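Local coordinates for protein NADH dehydrogenase, putative (Plasmodium falciparum, PDB 5JWC) that probably oxidises NADH and passes the electrons through its bound FAD to ubiquinone, as a type II NADH dehydrogenase of the malaria parasite, at residues K139-N144 with G298-T303; L44-F49 with V437-I442; V323-R328 with Q347-H352; N235-T240 with V260-Y265. All coordinates share one frame; numbering follows the deposited sequence.

Contact 1: residues K139-N144 with G298-T303; sequences KTNTFN and GLAQTT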
loop_
_atom_site.group_PDB
_atom_site.type_symbol
_atom_site.label_atom_id
_atom_site.label_comp_id
_atom_site.label_asym_id
_atom_site.label_seq_id
_atom_site.Cartn_x
_atom_site.Cartn_y
_atom_site.Cartn_z
ATOM N N LYS A 139 6.056 23.487 -0.463
ATOM C CA LYS A 139 5.423 22.642 -1.474
ATOM C C LYS A 139 6.250 22.596 -2.745
ATOM O O LYS A 139 7.296 23.255 -2.854
ATOM C CB LYS A 139 3.982 23.097 -1.753
ATOM C CG LYS A 139 3.773 24.463 -2.395
ATOM C CD LYS A 139 2.250 24.727 -2.470
ATOM C CE LYS A 139 1.892 26.088 -3.054
ATOM N NZ LYS A 139 2.652 26.326 -4.310
ATOM N N THR A 140 5.824 21.763 -3.688
ATOM C CA THR A 140 6.596 21.574 -4.906
ATOM C C THR A 140 6.538 22.845 -5.757
ATOM O O THR A 140 5.535 23.555 -5.761
ATOM C CB THR A 140 6.097 20.354 -5.731
ATOM O OG1 THR A 140 5.894 19.222 -4.867
ATOM C CG2 THR A 140 7.112 19.986 -6.813
ATOM N N ASN A 141 7.633 23.140 -6.440
ATOM C CA ASN A 141 7.710 24.300 -7.323
ATOM C C ASN A 141 8.011 23.894 -8.762
ATOM O O ASN A 141 9.039 23.283 -9.032
ATOM C CB ASN A 141 8.776 25.277 -6.832
ATOM C CG ASN A 141 8.793 26.577 -7.625
ATOM O OD1 ASN A 141 7.913 26.833 -8.454
ATOM N ND2 ASN A 141 9.792 27.416 -7.355
ATOM N N THR A 142 7.116 24.250 -9.673
ATOM C CA THR A 142 7.260 23.917 -11.091
ATOM C C THR A 142 8.011 24.979 -11.888
ATOM O O THR A 142 8.206 24.819 -13.097
ATOM C CB THR A 142 5.907 23.739 -11.768
ATOM O OG1 THR A 142 5.251 25.015 -11.849
ATOM C CG2 THR A 142 5.041 22.761 -10.988
ATOM N N PHE A 143 8.382 26.076 -11.222
ATOM C CA PHE A 143 8.982 27.237 -11.883
ATOM C C PHE A 143 8.083 27.771 -13.014
ATOM O O PHE A 143 8.557 28.421 -13.936
ATOM C CB PHE A 143 10.375 26.882 -12.422
ATOM C CG PHE A 143 11.303 26.302 -11.381
ATOM C CD1 PHE A 143 11.351 26.830 -10.098
ATOM C CD2 PHE A 143 12.106 25.212 -11.677
ATOM C CE1 PHE A 143 12.200 26.293 -9.136
ATOM C CE2 PHE A 143 12.955 24.666 -10.718
ATOM C CZ PHE A 143 13.000 25.208 -9.451
ATOM N N ASN A 144 6.789 27.466 -12.933
ATOM C CA ASN A 144 5.799 27.849 -13.936
ATOM C C ASN A 144 6.156 27.355 -15.333
ATOM O O ASN A 144 5.658 27.885 -16.315
ATOM C CB ASN A 144 5.608 29.370 -13.972
ATOM C CG ASN A 144 5.050 29.918 -12.674
ATOM O OD1 ASN A 144 5.677 30.755 -12.019
ATOM N ND2 ASN A 144 3.870 29.442 -12.292
ATOM N N GLY A 298 12.723 21.555 -6.414
ATOM C CA GLY A 298 11.928 22.767 -6.333
ATOM C C GLY A 298 10.989 22.935 -5.151
ATOM O O GLY A 298 10.019 22.185 -4.980
ATOM N N LEU A 299 11.266 23.963 -4.353
ATOM C CA LEU A 299 10.429 24.338 -3.221
ATOM C C LEU A 299 9.726 25.670 -3.463
ATOM O O LEU A 299 10.313 26.600 -4.009
ATOM C CB LEU A 299 11.259 24.451 -1.949
ATOM C CG LEU A 299 11.856 23.208 -1.289
ATOM C CD1 LEU A 299 12.371 23.611 0.082
ATOM C CD2 LEU A 299 10.829 22.096 -1.189
ATOM N N ALA A 300 8.476 25.758 -3.029
ATOM C CA ALA A 300 7.749 27.014 -2.985
ATOM C C ALA A 300 7.014 27.080 -1.655
ATOM O O ALA A 300 6.844 26.067 -0.978
ATOM C CB ALA A 300 6.782 27.129 -4.149
ATOM N N GLN A 301 6.591 28.273 -1.271
ATOM C CA GLN A 301 5.950 28.453 0.016
ATOM C C GLN A 301 4.497 28.019 -0.032
ATOM O O GLN A 301 3.836 28.149 -1.055
ATOM C CB GLN A 301 6.057 29.913 0.466
ATOM C CG GLN A 301 7.471 30.299 0.850
ATOM C CD GLN A 301 8.028 29.378 1.938
ATOM O OE1 GLN A 301 7.446 29.270 3.026
ATOM N NE2 GLN A 301 9.156 28.709 1.650
ATOM N N THR A 302 4.003 27.492 1.082
ATOM C CA THR A 302 2.599 27.112 1.170
ATOM C C THR A 302 1.700 28.341 1.059
ATOM O O THR A 302 2.121 29.456 1.363
ATOM C CB THR A 302 2.291 26.422 2.489
ATOM O OG1 THR A 302 2.645 27.301 3.567
ATOM C CG2 THR A 302 3.082 25.121 2.608
ATOM N N THR A 303 0.449 28.123 0.670
ATOM C CA THR A 303 -0.525 29.208 0.601
ATOM C C THR A 303 -0.734 29.829 1.981
ATOM O O THR A 303 -0.850 31.049 2.115
ATOM C CB THR A 303 -1.877 28.720 0.013
ATOM O OG1 THR A 303 -2.446 27.724 0.870
ATOM C CG2 THR A 303 -1.662 28.117 -1.355
#
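Lys139 and Ala300 form the hydrogen-bonded pair of a small antiparallel two-stranded sheet, made by strands 138-140 and 299-301 on the surface near the FAD. Lys139 N gives its hydrogen almost straight to Ala300 O at 2.7 Å (175° at the hydrogen), and Ala300 N returns the bond to Lys139 O. Thr140 and Leu299 follow as a non-hydrogen-bonded pair. One residue beyond it, Asn141 N bonds to Gly298 O at 3.0 Å, approaching from well above the carbonyl plane as the strands part. In flavoproteins of the pyridine nucleotide-disulphide oxidoreductase family, short paired strands of this kind join the FAD- and NAD(H)-binding domains, and this pair probably has that place here; the side chain of Thr302 lies about 4 Å from the FAD. Lys139 lays its aliphatic chain along the partner backbone, CE 3.5 Å from Gln301 O. Beside it Asn141 CB packs on the methyl CB of Ala300 at 3.8 Å. The Asn141 amide, with CG anti to its own N (chi1 -174°), turns OD1 back to accept from Phe143 N at 2.9 Å, an Asx turn that leads the chain out of the strand and brings Phe143 CZ obliquely to Gly298 CA.

Contact 2: residues L44-F49 with V437-I442; sequences LLNIDF and VFNNFI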
loop_
_atom_site.group_PDB
_atom_site.type_symbol
_atom_site.label_atom_id
_atom_site.label_comp_id
_atom_site.label_asym_id
_atom_site.label_seq_id
_atom_site.Cartn_x
_atom_site.Cartn_y
_atom_site.Cartn_z
ATOM N N LEU A 44 6.817 17.623 18.890
ATOM C CA LEU A 44 5.883 16.782 19.629
ATOM C C LEU A 44 6.615 15.707 20.435
ATOM O O LEU A 44 6.261 15.433 21.580
ATOM C CB LEU A 44 4.877 16.123 18.663
ATOM C CG LEU A 44 3.730 15.314 19.284
ATOM C CD1 LEU A 44 2.640 16.274 19.796
ATOM C CD2 LEU A 44 3.142 14.274 18.299
ATOM N N LEU A 45 7.625 15.085 19.840
ATOM C CA LEU A 45 8.339 14.028 20.524
ATOM C C LEU A 45 9.004 14.523 21.803
ATOM O O LEU A 45 9.225 13.736 22.705
ATOM C CB LEU A 45 9.400 13.369 19.631
ATOM C CG LEU A 45 8.859 12.474 18.506
ATOM C CD1 LEU A 45 10.009 11.859 17.680
ATOM C CD2 LEU A 45 7.820 11.436 18.953
ATOM N N ASN A 46 9.335 15.811 21.879
ATOM C CA ASN A 46 10.126 16.315 23.013
ATOM C C ASN A 46 9.415 17.279 23.976
ATOM O O ASN A 46 9.904 17.511 25.080
ATOM C CB ASN A 46 11.403 16.993 22.487
ATOM C CG ASN A 46 12.400 17.309 23.591
ATOM O OD1 ASN A 46 12.825 16.421 24.336
ATOM N ND2 ASN A 46 12.806 18.580 23.676
ATOM N N ILE A 47 8.283 17.839 23.568
ATOM C CA ILE A 47 7.598 18.831 24.386
ATOM C C ILE A 47 6.961 18.140 25.603
ATOM O O ILE A 47 6.425 17.036 25.490
ATOM C CB ILE A 47 6.549 19.595 23.566
ATOM C CG1 ILE A 47 6.009 20.798 24.352
ATOM C CG2 ILE A 47 5.433 18.654 23.061
ATOM C CD1 ILE A 47 7.098 21.821 24.727
ATOM N N ASP A 48 7.086 18.757 26.774
ATOM C CA ASP A 48 6.557 18.169 28.005
ATOM C C ASP A 48 5.033 18.285 28.068
ATOM O O ASP A 48 4.492 19.378 28.254
ATOM C CB ASP A 48 7.185 18.839 29.226
ATOM C CG ASP A 48 6.999 18.027 30.507
ATOM O OD1 ASP A 48 5.944 17.379 30.664
ATOM O OD2 ASP A 48 7.919 18.040 31.357
ATOM N N PHE A 49 4.344 17.157 27.934
ATOM C CA PHE A 49 2.883 17.148 27.967
ATOM C C PHE A 49 2.332 17.475 29.362
ATOM O O PHE A 49 1.177 17.848 29.498
ATOM C CB PHE A 49 2.336 15.791 27.507
ATOM C CG PHE A 49 2.514 15.529 26.035
ATOM C CD1 PHE A 49 2.599 16.574 25.132
ATOM C CD2 PHE A 49 2.603 14.231 25.558
ATOM C CE1 PHE A 49 2.771 16.325 23.768
ATOM C CE2 PHE A 49 2.769 13.978 24.197
ATOM C CZ PHE A 49 2.856 15.017 23.311
ATOM N N VAL A 437 13.412 24.808 24.936
ATOM C CA VAL A 437 13.203 26.162 25.451
ATOM C C VAL A 437 11.867 26.254 26.200
ATOM O O VAL A 437 11.788 26.866 27.281
ATOM C CB VAL A 437 13.241 27.226 24.338
ATOM C CG1 VAL A 437 12.712 28.555 24.859
ATOM C CG2 VAL A 437 14.674 27.431 23.858
ATOM N N PHE A 438 10.830 25.634 25.642
ATOM C CA PHE A 438 9.532 25.592 26.315
ATOM C C PHE A 438 9.565 24.767 27.599
ATOM O O PHE A 438 8.994 25.183 28.616
ATOM C CB PHE A 438 8.450 25.059 25.381
ATOM C CG PHE A 438 7.861 26.101 24.484
ATOM C CD1 PHE A 438 6.766 26.846 24.893
ATOM C CD2 PHE A 438 8.407 26.353 23.240
ATOM C CE1 PHE A 438 6.218 27.807 24.070
ATOM C CE2 PHE A 438 7.872 27.320 22.409
ATOM C CZ PHE A 438 6.772 28.048 22.819
ATOM N N ASN A 439 10.266 23.639 27.580
ATOM C CA ASN A 439 10.337 22.788 28.763
ATOM C C ASN A 439 11.124 23.388 29.928
ATOM O O ASN A 439 10.761 23.184 31.088
ATOM C CB ASN A 439 10.961 21.423 28.439
ATOM C CG ASN A 439 10.083 20.563 27.511
ATOM O OD1 ASN A 439 8.899 20.829 27.340
ATOM N ND2 ASN A 439 10.678 19.518 26.927
ATOM N N ASN A 440 12.213 24.092 29.628
ATOM C CA ASN A 440 13.203 24.412 30.657
ATOM C C ASN A 440 13.598 25.879 30.809
ATOM O O ASN A 440 14.453 26.215 31.622
ATOM C CB ASN A 440 14.460 23.592 30.395
ATOM C CG ASN A 440 14.237 22.115 30.612
ATOM O OD1 ASN A 440 13.622 21.702 31.603
ATOM N ND2 ASN A 440 14.726 21.307 29.687
ATOM N N PHE A 441 12.985 26.755 30.027
ATOM C CA PHE A 441 13.320 28.161 30.078
ATOM C C PHE A 441 12.064 29.009 30.245
ATOM O O PHE A 441 11.981 29.817 31.172
ATOM C CB PHE A 441 14.091 28.589 28.818
ATOM C CG PHE A 441 15.514 28.057 28.750
ATOM C CD1 PHE A 441 16.587 28.865 29.081
ATOM C CD2 PHE A 441 15.773 26.752 28.352
ATOM C CE1 PHE A 441 17.889 28.389 29.017
ATOM C CE2 PHE A 441 17.080 26.267 28.289
ATOM C CZ PHE A 441 18.137 27.091 28.622
ATOM N N ILE A 442 11.079 28.818 29.370
ATOM C CA ILE A 442 9.843 29.593 29.459
ATOM C C ILE A 442 9.075 29.320 30.777
ATOM O O ILE A 442 8.871 28.169 31.166
ATOM C CB ILE A 442 8.943 29.323 28.242
ATOM C CG1 ILE A 442 9.648 29.805 26.964
ATOM C CG2 ILE A 442 7.627 30.047 28.381
ATOM C CD1 ILE A 442 8.864 29.576 25.710
#
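Asn439 grips the chain leaving helix 38-46 with both ends of its side-chain amide. Its ND2 donates to Asn46 O at 2.8 Å, and the acceptor lies in the amide plane, only 2° out of it. Its OD1 accepts from Asp48 N, also at 2.8 Å and with 155° at the hydrogen. One planar group thus spans Ile47 and serves a carbonyl and an N-H two residues apart, which fixes the rotation of the amide and tells its oxygen from its nitrogen. The same OD1 has Asp48 CB 3.2 Å away and Ile47 CD1 at 3.3 Å, so carbon atoms crowd the oxygen on top of the bond it accepts.

Ile47 reaches this place because CG1 stands anti to the backbone N (chi1 -170°) and carries CD1 toward the other helix, where it also meets Phe438 CB at 3.6 Å. The Phe438 ring leads away from that meeting, and Ile442 CD1 sits 3.5 Å above its plane, over the centre.

Farther out, Asn46 ND2 bonds to Ser435 OG one turn back along helix 424-440, while Asp48 OD1 accepts from Lys50 N in its own loop. Asn439 O is taken by Lys51 NZ.

The contact joins the C-terminal end of helix 38-46, whose N-terminal part belongs to the GxGxxG motif at the FAD, to the C-terminal end of helix 424-440. Phe438 makes edge-to-face contacts with Tyr131 and Tyr338, and Ile47 rests on Val54 of strand 53-57.

Contact 3: residues V323-R328 with Q347-H352; sequences VDEKLR and QPKLLH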
loop_
_atom_site.group_PDB
_atom_site.type_symbol
_atom_site.label_atom_id
_atom_site.label_comp_id
_atom_site.label_asym_id
_atom_site.label_seq_id
_atom_site.Cartn_x
_atom_site.Cartn_y
_atom_site.Cartn_z
ATOM N N VAL A 323 12.076 34.776 11.035
ATOM C CA VAL A 323 12.051 34.652 12.487
ATOM C C VAL A 323 13.333 35.225 13.050
ATOM O O VAL A 323 14.334 35.345 12.333
ATOM C CB VAL A 323 11.915 33.186 12.951
ATOM C CG1 VAL A 323 10.675 32.554 12.315
ATOM C CG2 VAL A 323 13.177 32.395 12.577
ATOM N N ASP A 324 13.334 35.554 14.332
ATOM C CA ASP A 324 14.563 36.050 14.930
ATOM C C ASP A 324 15.436 34.892 15.402
ATOM O O ASP A 324 15.112 33.720 15.167
ATOM C CB ASP A 324 14.266 37.027 16.087
ATOM C CG ASP A 324 13.520 36.378 17.273
ATOM O OD1 ASP A 324 12.910 37.158 18.046
ATOM O OD2 ASP A 324 13.540 35.133 17.465
ATOM N N GLU A 325 16.521 35.220 16.098
ATOM C CA GLU A 325 17.526 34.232 16.482
ATOM C C GLU A 325 17.013 33.215 17.489
ATOM O O GLU A 325 17.683 32.219 17.782
ATOM C CB GLU A 325 18.773 34.933 17.026
ATOM C CG GLU A 325 18.581 35.704 18.362
ATOM C CD GLU A 325 17.882 37.053 18.224
ATOM O OE1 GLU A 325 17.635 37.523 17.094
ATOM O OE2 GLU A 325 17.574 37.658 19.271
ATOM N N LYS A 326 15.805 33.455 17.999
ATOM C CA LYS A 326 15.189 32.567 18.977
ATOM C C LYS A 326 13.987 31.852 18.361
ATOM O O LYS A 326 13.226 31.181 19.066
ATOM C CB LYS A 326 14.774 33.362 20.225
ATOM C CG LYS A 326 15.941 33.695 21.140
ATOM C CD LYS A 326 15.567 34.764 22.169
ATOM C CE LYS A 326 16.764 35.099 23.049
ATOM N NZ LYS A 326 16.529 36.300 23.924
ATOM N N LEU A 327 13.843 32.035 17.046
ATOM C CA LEU A 327 12.854 31.382 16.181
ATOM C C LEU A 327 11.467 31.992 16.323
ATOM O O LEU A 327 10.482 31.403 15.871
ATOM C CB LEU A 327 12.795 29.858 16.431
ATOM C CG LEU A 327 14.111 29.106 16.268
ATOM C CD1 LEU A 327 13.938 27.586 16.377
ATOM C CD2 LEU A 327 14.742 29.468 14.931
ATOM N N ARG A 328 11.397 33.178 16.933
ATOM C CA ARG A 328 10.130 33.908 17.043
ATOM C C ARG A 328 9.820 34.655 15.763
ATOM O O ARG A 328 10.672 35.355 15.235
ATOM C CB ARG A 328 10.170 34.891 18.229
ATOM C CG ARG A 328 10.389 34.182 19.556
ATOM C CD ARG A 328 10.586 35.132 20.724
ATOM N NE ARG A 328 11.680 36.063 20.474
ATOM C CZ ARG A 328 12.040 37.028 21.309
ATOM N NH1 ARG A 328 13.050 37.829 20.994
ATOM N NH2 ARG A 328 11.398 37.184 22.457
ATOM N N GLN A 347 16.429 35.790 10.708
ATOM C CA GLN A 347 17.054 37.105 10.597
ATOM C C GLN A 347 17.471 37.526 11.997
ATOM O O GLN A 347 16.644 38.011 12.773
ATOM C CB GLN A 347 16.101 38.130 9.974
ATOM C CG GLN A 347 16.615 39.575 10.087
ATOM C CD GLN A 347 17.989 39.764 9.424
ATOM O OE1 GLN A 347 18.096 39.750 8.194
ATOM N NE2 GLN A 347 19.043 39.913 10.240
ATOM N N PRO A 348 18.743 37.296 12.349
ATOM C CA PRO A 348 19.156 37.463 13.742
ATOM C C PRO A 348 19.287 38.925 14.133
ATOM O O PRO A 348 19.339 39.791 13.259
ATOM C CB PRO A 348 20.520 36.781 13.792
ATOM C CG PRO A 348 21.040 36.947 12.406
ATOM C CD PRO A 348 19.849 36.821 11.501
ATOM N N LYS A 349 19.320 39.164 15.440
ATOM C CA LYS A 349 19.628 40.468 15.995
ATOM C C LYS A 349 20.951 40.953 15.403
ATOM O O LYS A 349 21.927 40.209 15.379
ATOM C CB LYS A 349 19.711 40.390 17.519
ATOM C CG LYS A 349 20.015 41.724 18.191
ATOM C CD LYS A 349 20.332 41.526 19.661
ATOM C CE LYS A 349 19.093 41.127 20.441
ATOM N NZ LYS A 349 19.409 40.884 21.873
ATOM N N LEU A 350 20.977 42.203 14.946
ATOM C CA LEU A 350 22.121 42.744 14.220
ATOM C C LEU A 350 23.245 43.189 15.151
ATOM O O LEU A 350 23.049 44.016 16.042
ATOM C CB LEU A 350 21.672 43.910 13.341
ATOM C CG LEU A 350 20.679 43.536 12.240
ATOM C CD1 LEU A 350 19.955 44.762 11.691
ATOM C CD2 LEU A 350 21.397 42.797 11.109
ATOM N N LEU A 351 24.426 42.626 14.918
ATOM C CA LEU A 351 25.640 42.992 15.636
ATOM C C LEU A 351 25.855 44.499 15.562
ATOM O O LEU A 351 26.147 45.153 16.569
ATOM C CB LEU A 351 26.843 42.279 15.027
ATOM C CG LEU A 351 27.007 40.798 15.345
ATOM C CD1 LEU A 351 28.096 40.196 14.492
ATOM C CD2 LEU A 351 27.322 40.608 16.808
ATOM N N HIS A 352 25.718 45.046 14.358
ATOM C CA HIS A 352 26.112 46.431 14.155
ATOM C C HIS A 352 25.148 47.422 14.821
ATOM O O HIS A 352 25.499 48.583 15.007
ATOM C CB HIS A 352 26.299 46.743 12.660
ATOM C CG HIS A 352 25.035 46.934 11.877
ATOM N ND1 HIS A 352 24.396 45.897 11.231
ATOM C CD2 HIS A 352 24.358 48.058 11.538
ATOM C CE1 HIS A 352 23.345 46.369 10.571
ATOM N NE2 HIS A 352 23.306 47.676 10.746
#
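Gln347 opens the contact by giving its backbone N-H to Val323 O at 2.7 Å, a nearly linear bond (171° at the hydrogen) that meets the carbonyl almost head-on. It prolongs the pairing of strands 321-323 and 344-346, in which Val323 also bonds Lys345 through the backbone. On the way out, Gln347 O receives a CA-H...O contact from Asp324 CA at 3.6 Å, while the side chain bends at chi2 (58°) and brings NE2 back to Pro348 O, in the carbonyl plane and on a lone pair.

Pro348 comes next and sets its CB 4.1 Å from Glu325 CB, the closest approach of those two side chains. Lys349 then donates its backbone N-H to Glu325 OE1, N to OE1 2.9 Å, from above the carboxylate plane. Glu325 reaches it by placing CG between its backbone N and carbonyl carbon (chi1 66°) and folding again at chi2. Lys349 CB comes within 3.6 Å of Glu325 OE1 as the two side chains cross obliquely, but Lys349 NZ remains 4.5 Å from Glu325 OE2, beyond a salt bridge. From Leu350 onward the segment turns to helix 403-416, part of the helical insertion.

The loop that presents Glu325 is itself a type I turn from Asp324 to Leu327. Asp324 OD2 takes Lys326 N, an Asx turn, and Arg328 N from opposite faces of the carboxylate, while OD1 salt-bridges Arg328 NE at 2.9 Å. The buried Glu325 is thus carried on a braced turn, and the bond from Lys349 N together with the nearby ammonium would be expected to stabilise its negative charge.

Contact 4: residues N235-T240 with V260-Y265; sequences NNLLPT and VLTNYY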
loop_
_atom_site.group_PDB
_atom_site.type_symbol
_atom_site.label_atom_id
_atom_site.label_comp_id
_atom_site.label_asym_id
_atom_site.label_seq_id
_atom_site.Cartn_x
_atom_site.Cartn_y
_atom_site.Cartn_z
ATOM N N ASN A 235 27.072 21.738 -13.988
ATOM C CA ASN A 235 27.956 20.693 -14.494
ATOM C C ASN A 235 28.036 19.452 -13.594
ATOM O O ASN A 235 28.465 18.386 -14.043
ATOM C CB ASN A 235 29.370 21.260 -14.710
ATOM C CG ASN A 235 30.346 20.212 -15.228
ATOM O OD1 ASN A 235 30.207 19.713 -16.356
ATOM N ND2 ASN A 235 31.322 19.849 -14.396
ATOM N N ASN A 236 27.623 19.580 -12.336
ATOM C CA ASN A 236 27.866 18.511 -11.363
ATOM C C ASN A 236 26.600 17.812 -10.842
ATOM O O ASN A 236 25.667 18.474 -10.397
ATOM C CB ASN A 236 28.614 19.071 -10.144
ATOM C CG ASN A 236 30.066 19.436 -10.442
ATOM O OD1 ASN A 236 30.646 18.994 -11.422
ATOM N ND2 ASN A 236 30.662 20.226 -9.564
ATOM N N LEU A 237 26.589 16.481 -10.841
ATOM C CA LEU A 237 25.615 15.777 -10.001
ATOM C C LEU A 237 26.075 15.970 -8.549
ATOM O O LEU A 237 27.277 16.068 -8.302
ATOM C CB LEU A 237 25.547 14.302 -10.353
ATOM C CG LEU A 237 25.150 14.050 -11.803
ATOM C CD1 LEU A 237 25.192 12.557 -12.093
ATOM C CD2 LEU A 237 23.765 14.636 -12.023
ATOM N N LEU A 238 25.135 16.007 -7.607
ATOM C CA LEU A 238 25.442 16.252 -6.196
ATOM C C LEU A 238 26.359 17.473 -6.013
ATOM O O LEU A 238 27.457 17.339 -5.465
ATOM C CB LEU A 238 26.093 15.015 -5.556
ATOM C CG LEU A 238 25.302 13.707 -5.537
ATOM C CD1 LEU A 238 26.074 12.632 -4.797
ATOM C CD2 LEU A 238 23.921 13.941 -4.896
ATOM N N PRO A 239 25.916 18.660 -6.478
ATOM C CA PRO A 239 26.795 19.839 -6.460
ATOM C C PRO A 239 27.121 20.343 -5.045
ATOM O O PRO A 239 28.147 20.993 -4.871
ATOM C CB PRO A 239 25.995 20.892 -7.249
ATOM C CG PRO A 239 24.546 20.500 -7.056
ATOM C CD PRO A 239 24.583 18.968 -7.041
ATOM N N THR A 240 26.301 20.019 -4.048
ATOM C CA THR A 240 26.595 20.439 -2.673
ATOM C C THR A 240 27.564 19.508 -1.936
ATOM O O THR A 240 27.950 19.781 -0.801
ATOM C CB THR A 240 25.313 20.540 -1.841
ATOM O OG1 THR A 240 24.755 19.229 -1.688
ATOM C CG2 THR A 240 24.283 21.458 -2.523
ATOM N N VAL A 260 23.615 10.978 -18.450
ATOM C CA VAL A 260 23.809 12.122 -17.572
ATOM C C VAL A 260 23.777 13.419 -18.373
ATOM O O VAL A 260 24.728 13.763 -19.081
ATOM C CB VAL A 260 25.122 12.043 -16.810
ATOM C CG1 VAL A 260 25.223 13.221 -15.856
ATOM C CG2 VAL A 260 25.199 10.735 -16.043
ATOM N N LEU A 261 22.668 14.128 -18.251
ATOM C CA LEU A 261 22.453 15.356 -18.994
ATOM C C LEU A 261 22.710 16.557 -18.080
ATOM O O LEU A 261 21.846 17.416 -17.864
ATOM C CB LEU A 261 21.031 15.372 -19.578
ATOM C CG LEU A 261 20.828 14.695 -20.947
ATOM C CD1 LEU A 261 21.623 13.426 -21.120
ATOM C CD2 LEU A 261 19.364 14.426 -21.261
ATOM N N THR A 262 23.910 16.608 -17.513
ATOM C CA THR A 262 24.370 17.823 -16.843
ATOM C C THR A 262 24.420 18.988 -17.841
ATOM O O THR A 262 24.422 18.770 -19.058
ATOM C CB THR A 262 25.746 17.629 -16.195
ATOM O OG1 THR A 262 26.536 16.746 -16.998
ATOM C CG2 THR A 262 25.578 17.021 -14.816
ATOM N N ASN A 263 24.427 20.214 -17.326
ATOM C CA ASN A 263 24.434 21.421 -18.170
ATOM C C ASN A 263 23.231 21.480 -19.112
ATOM O O ASN A 263 23.346 21.940 -20.252
ATOM C CB ASN A 263 25.741 21.528 -18.988
ATOM C CG ASN A 263 26.967 21.661 -18.095
ATOM O OD1 ASN A 263 27.103 22.637 -17.370
ATOM N ND2 ASN A 263 27.855 20.677 -18.147
ATOM N N TYR A 264 22.078 21.034 -18.612
ATOM C CA TYR A 264 20.818 21.147 -19.330
ATOM C C TYR A 264 19.683 21.423 -18.357
ATOM O O TYR A 264 19.681 20.921 -17.239
ATOM C CB TYR A 264 20.509 19.871 -20.109
ATOM C CG TYR A 264 21.238 19.715 -21.424
ATOM C CD1 TYR A 264 20.770 20.344 -22.581
ATOM C CD2 TYR A 264 22.351 18.891 -21.527
ATOM C CE1 TYR A 264 21.420 20.179 -23.796
ATOM C CE2 TYR A 264 23.008 18.719 -22.734
ATOM C CZ TYR A 264 22.535 19.367 -23.861
ATOM O OH TYR A 264 23.186 19.197 -25.057
ATOM N N TYR A 265 18.705 22.212 -18.771
ATOM C CA TYR A 265 17.525 22.341 -17.936
ATOM C C TYR A 265 16.260 22.314 -18.788
ATOM O O TYR A 265 16.285 22.576 -19.999
ATOM C CB TYR A 265 17.602 23.605 -17.069
ATOM C CG TYR A 265 17.826 24.880 -17.833
ATOM C CD1 TYR A 265 16.756 25.701 -18.166
ATOM C CD2 TYR A 265 19.110 25.273 -18.209
ATOM C CE1 TYR A 265 16.949 26.880 -18.865
ATOM C CE2 TYR A 265 19.319 26.449 -18.915
ATOM C CZ TYR A 265 18.231 27.251 -19.235
ATOM O OH TYR A 265 18.412 28.426 -19.932
#
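Asn235 and Asn263 carry the polar part of this surface contact: Asn263 ND2 donates to Asn235 OD1 at 3.1 Å, with 150° at the hydrogen. The bond falls on a lone pair in the carbonyl plane, and the two amides are nearly coplanar, 25° apart. Asn235 holds CG anti to its backbone N (chi1 180°), which swings OD1 over to the Asn263 amide. Thr262 adds an indirect polar link, since both its OG1 and Asn235 O bond to Lys250 NZ of helix 243-255.

The contact lies at the edge of a five-stranded parallel sheet, where loop 235-240 meets edge strand 259-262; a Rossmann-type GxGxxG pattern at Gly195, Gly197 and Gly200, after strand 190-194, is consistent with an NAD(H)-binding domain. The loop leaves strand 227-232 and enters helix 243-255, which returns to strand 259-262, making a right-handed beta-alpha-beta crossover.

The apolar contacts centre on the buried Leu237. Leu237 CD1 and Val260 CG1 reach toward each other, tip to tip, at 3.8 Å, while Leu237 CD2, the other branch, meets Thr262 CG2 at 4.1 Å with the side chains crossing at about a right angle. Thr262 CG2 also comes within 3.3 Å of Asn235 O. Phe253 of helix 243-255 touches both Leu237 and Val260, and Leu237 also rests on Val201 of helix 198-218.

How the contacts relate
From the N terminus, the chain passes 44-49 at the end of helix 38-46; contact 2 closes this loop some 388 residues later, tying that end to the end of helix 424-440, and encloses all the others. Within it, contact 1 opens at 139-144 and closes at 298-303, bringing together the two short strands around the intervening parallel sheet. Contact 4 closes a short loop inside that excursion, joining 235-240 to 260-265 at the edge of that sheet. After contact 1 has closed, contact 3 joins the loops after strands 321-323 and 344-346. No loops cross. Contacts 2 and 3 come within about 6 Å at their nearest atoms, whereas the centres of contacts 2 and 4 lie 42 Å apart.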